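Local structure of beta-1,3-glucanosyltransferase (Rhizomucor miehei CAU432, 4WTP) at residues Pro64-Val69 / Leu90-Tyr95. The protein belongs to glycoside hydrolase family 17 and folds as an eight-stranded (beta/alpha) barrel. Sequence-based numbering, arbitrary orientation. Where two conformers were deposited one is given.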
ATOM      1  N   PRO A  64      -5.729 -13.086  11.424  1.00 15.57           N
ATOM      2  CA  PRO A  64      -5.545 -14.455  10.951  1.00 16.90           C
ATOM      3  C   PRO A  64      -4.914 -14.593   9.576  1.00 16.73           C
ATOM      4  O   PRO A  64      -4.530 -15.697   9.224  1.00 19.16           O
ATOM      5  CB  PRO A  64      -6.980 -15.026  10.918  1.00 17.84           C
ATOM      6  CG  PRO A  64      -7.735 -14.156  11.875  1.00 17.44           C
ATOM      7  CD  PRO A  64      -7.152 -12.784  11.709  1.00 15.47           C
ATOM      8  N   TYR A  65      -4.790 -13.477   8.854  1.00 14.41           N
ATOM      9  CA  TYR A  65      -4.282 -13.502   7.472  1.00 14.86           C
ATOM     10  C   TYR A  65      -2.951 -12.791   7.301  1.00 13.99           C
ATOM     11  O   TYR A  65      -2.259 -13.036   6.318  1.00 13.51           O
ATOM     12  CB  TYR A  65      -5.328 -12.892   6.521  1.00 14.24           C
ATOM     13  CG  TYR A  65      -6.703 -13.544   6.682  1.00 15.31           C
ATOM     14  CD1 TYR A  65      -6.919 -14.864   6.285  1.00 18.42           C
ATOM     15  CD2 TYR A  65      -7.761 -12.818   7.192  1.00 17.03           C
ATOM     16  CE1 TYR A  65      -8.154 -15.453   6.427  1.00 22.81           C
ATOM     17  CE2 TYR A  65      -9.014 -13.401   7.368  1.00 20.87           C
ATOM     18  CZ  TYR A  65      -9.195 -14.716   6.953  1.00 26.73           C
ATOM     19  OH  TYR A  65     -10.406 -15.346   7.093  1.00 26.49           O
ATOM     20  N   THR A  66      -2.578 -11.915   8.234  1.00 14.10           N
ATOM     21  CA  THR A  66      -1.373 -11.107   8.050  1.00 12.68           C
ATOM     22  C   THR A  66      -0.939 -10.567   9.411  1.00 12.77           C
ATOM     23  O   THR A  66      -1.743 -10.507  10.351  1.00 15.80           O
ATOM     24  CB  THR A  66      -1.660  -9.904   7.101  1.00 11.72           C
ATOM     25  OG1 THR A  66      -0.425  -9.301   6.762  1.00 11.31           O
ATOM     26  CG2 THR A  66      -2.553  -8.847   7.764  1.00 12.54           C
ATOM     27  N   ASN A  67       0.301 -10.119   9.509  1.00 13.02           N
ATOM     28  CA  ASN A  67       0.737  -9.430  10.704  1.00 13.30           C
ATOM     29  C   ASN A  67       1.132  -7.994  10.427  1.00 13.04           C
ATOM     30  O   ASN A  67       1.770  -7.366  11.279  1.00 15.60           O
ATOM     31  CB  ASN A  67       1.927 -10.141  11.379  1.00 15.20           C
ATOM     32  CG  ASN A  67       1.996  -9.846  12.857  1.00 19.00           C
ATOM     33  OD1 ASN A  67       0.990  -9.933  13.541  1.00 20.95           O
ATOM     34  ND2 ASN A  67       3.174  -9.468  13.342  1.00 20.77           N
ATOM     35  N   ARG A  68       0.723  -7.431   9.287  1.00 12.89           N
ATOM     36  CA  ARG A  68       1.250  -6.115   8.871  1.00 12.24           C
ATOM     37  C   ARG A  68       0.220  -5.333   8.082  1.00 10.79           C
ATOM     38  O   ARG A  68      -0.467  -5.902   7.219  1.00 10.51           O
ATOM     39  CB  ARG A  68       2.498  -6.329   8.024  1.00 12.94           C
ATOM     40  CG  ARG A  68       3.134  -5.075   7.510  1.00 13.91           C
ATOM     41  CD  ARG A  68       4.385  -5.394   6.710  1.00 15.30           C
ATOM     42  NE  ARG A  68       5.514  -5.816   7.548  1.00 15.56           N
ATOM     43  CZ  ARG A  68       5.996  -7.061   7.617  1.00 15.26           C
ATOM     44  NH1 ARG A  68       7.063  -7.313   8.363  1.00 16.47           N
ATOM     45  NH2 ARG A  68       5.398  -8.068   6.981  1.00 15.22           N
ATOM     46  N   VAL A  69       0.096  -4.036   8.376  1.00 11.25           N
ATOM     47  CA  VAL A  69      -0.814  -3.156   7.650  1.00 10.06           C
ATOM     48  C   VAL A  69      -0.067  -1.949   7.118  1.00 10.34           C
ATOM     49  O   VAL A  69       1.101  -1.700   7.474  1.00 11.26           O
ATOM     50  CB  VAL A  69      -2.035  -2.701   8.491  1.00 10.91           C
ATOM     51  CG1 VAL A  69      -2.837  -3.895   8.963  1.00 12.52           C
ATOM     52  CG2 VAL A  69      -1.548  -1.877   9.675  1.00 13.30           C
ATOM     53  N   LEU A  90      -1.493  -5.291  19.246  0.66 21.26           N
ATOM     54  CA  LEU A  90      -1.787  -6.611  18.674  0.66 21.73           C
ATOM     55  C   LEU A  90      -0.542  -7.346  18.236  0.66 19.67           C
ATOM     56  O   LEU A  90      -0.622  -8.478  17.742  0.66 22.50           O
ATOM     57  CB  LEU A  90      -2.769  -6.487  17.503  0.66 19.48           C
ATOM     58  CG  LEU A  90      -4.136  -5.910  17.869  0.66 21.67           C
ATOM     59  CD1 LEU A  90      -5.028  -5.847  16.641  0.66 18.84           C
ATOM     60  CD2 LEU A  90      -4.774  -6.740  18.971  0.66 22.31           C
ATOM     61  N   GLY A  91       0.619  -6.718  18.435  1.00 20.21           N
ATOM     62  CA  GLY A  91       1.883  -7.348  18.066  1.00 21.35           C
ATOM     63  C   GLY A  91       2.078  -7.371  16.554  1.00 17.13           C
ATOM     64  O   GLY A  91       2.767  -8.266  16.028  1.00 18.71           O
ATOM     65  N   MET A  92       1.430  -6.427  15.877  0.58 17.83           N
ATOM     66  CA  MET A  92       1.519  -6.316  14.416  0.58 16.52           C
ATOM     67  C   MET A  92       2.583  -5.294  13.972  0.58 16.76           C
ATOM     68  O   MET A  92       3.058  -4.501  14.784  0.58 16.87           O
ATOM     69  CB  MET A  92       0.139  -5.951  13.820  0.58 16.02           C
ATOM     70  CG  MET A  92      -1.011  -6.921  14.132  0.58 16.01           C
ATOM     71  SD  MET A  92      -2.668  -6.450  13.505  0.58 12.63           S
ATOM     72  CE  MET A  92      -2.479  -6.937  11.766  0.58 15.87           C
ATOM     73  N   ARG A  93       2.930  -5.314  12.683  1.00 16.23           N
ATOM     74  CA  ARG A  93       3.891  -4.360  12.118  1.00 14.39           C
ATOM     75  C   ARG A  93       3.177  -3.379  11.179  1.00 11.65           C
ATOM     76  O   ARG A  93       2.002  -3.616  10.826  1.00 12.55           O
ATOM     77  CB  ARG A  93       4.971  -5.087  11.322  1.00 17.40           C
ATOM     78  CG  ARG A  93       5.497  -6.374  11.932  1.00 20.51           C
ATOM     79  CD  ARG A  93       6.564  -6.090  12.943  1.00 21.61           C
ATOM     80  NE  ARG A  93       7.663  -5.284  12.402  1.00 19.11           N
ATOM     81  CZ  ARG A  93       8.634  -4.774  13.165  1.00 19.25           C
ATOM     82  NH1 ARG A  93       8.623  -4.959  14.481  1.00 22.21           N
ATOM     83  NH2 ARG A  93       9.602  -4.063  12.608  1.00 19.23           N
ATOM     84  N   ILE A  94       3.871  -2.335  10.730  1.00 11.74           N
ATOM     85  CA  ILE A  94       3.226  -1.293   9.924  1.00 11.53           C
ATOM     86  C   ILE A  94       4.177  -0.629   8.937  1.00 11.13           C
ATOM     87  O   ILE A  94       5.341  -0.374   9.260  1.00 12.30           O
ATOM     88  CB  ILE A  94       2.531  -0.231  10.828  1.00 13.41           C
ATOM     89  CG1 ILE A  94       1.628   0.686  10.018  1.00 12.69           C
ATOM     90  CG2 ILE A  94       3.518   0.543  11.701  1.00 14.47           C
ATOM     91  CD1 ILE A  94       0.642   1.485  10.876  1.00 14.51           C
ATOM     92  N   TYR A  95       3.683  -0.286   7.745  1.00 10.76           N
ATOM     93  CA  TYR A  95       4.352   0.675   6.855  1.00 10.74           C
ATOM     94  C   TYR A  95       3.568   1.964   6.990  1.00 10.83           C
ATOM     95  O   TYR A  95       2.333   1.977   6.840  1.00 11.95           O
ATOM     96  CB  TYR A  95       4.277   0.239   5.384  1.00 11.35           C
ATOM     97  CG  TYR A  95       5.352  -0.733   4.957  1.00 11.25           C
ATOM     98  CD1 TYR A  95       5.345  -2.066   5.379  1.00 13.68           C
ATOM     99  CD2 TYR A  95       6.362  -0.316   4.090  1.00 13.55           C
ATOM    100  CE1 TYR A  95       6.344  -2.958   4.958  1.00 13.38           C
ATOM    101  CE2 TYR A  95       7.339  -1.178   3.663  1.00 15.61           C
ATOM    102  CZ  TYR A  95       7.348  -2.473   4.127  1.00 13.01           C
ATOM    103  OH  TYR A  95       8.313  -3.344   3.675  1.00 14.50           O
TER
HETATM  104  O   HOH W   1       0.444 -10.470  16.167  1.00 27.76           O
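Asn67 and Arg93 open a parallel ladder: Arg93 N gives its hydrogen to Asn67 O at 2.7 Å, almost straight at 170°. Val69 then uses both its peptide groups, its N donating to Arg93 O (3.1 Å) and its O accepting from Tyr95 N (3.0 Å), so one residue is gripped by two residues of the neighbouring strand. Before the strands begin, the amide of Asn67 extends the pairing. With CG anti to the backbone N (chi1 -155°), ND2 reaches Gly91 O at 3.0 Å, on a lone pair in the carbonyl plane, while a water hydrogen-bonded to both Asn67 OD1 and Leu90 O links the amide to the helix end. An amide suits this place because it can donate and accept at once. Gly91, at positive phi, closes helix 79-90 in a Schellman motif, a backbone shape least strained without a side chain.

Arg68 and Arg93 project from the same sheet face, NH1 of the former 4.6 Å from NE of the latter; both make salt bridges to Asp126, which probably offsets their like charges, and Arg68 NH2 also donates to Tyr38 O. The aliphatic part of Arg68 puts CD against the edge of the Tyr95 ring, 3.6 Å from CE1. On the other face, Val69 CG2 meets Ile94 CG1 at 4.1 Å, branched apolar residues suited to lying beneath helix 79-90. Strand 68-71, this helix and strand 93-98 form a beta-alpha-beta unit of the (beta/alpha)8 barrel.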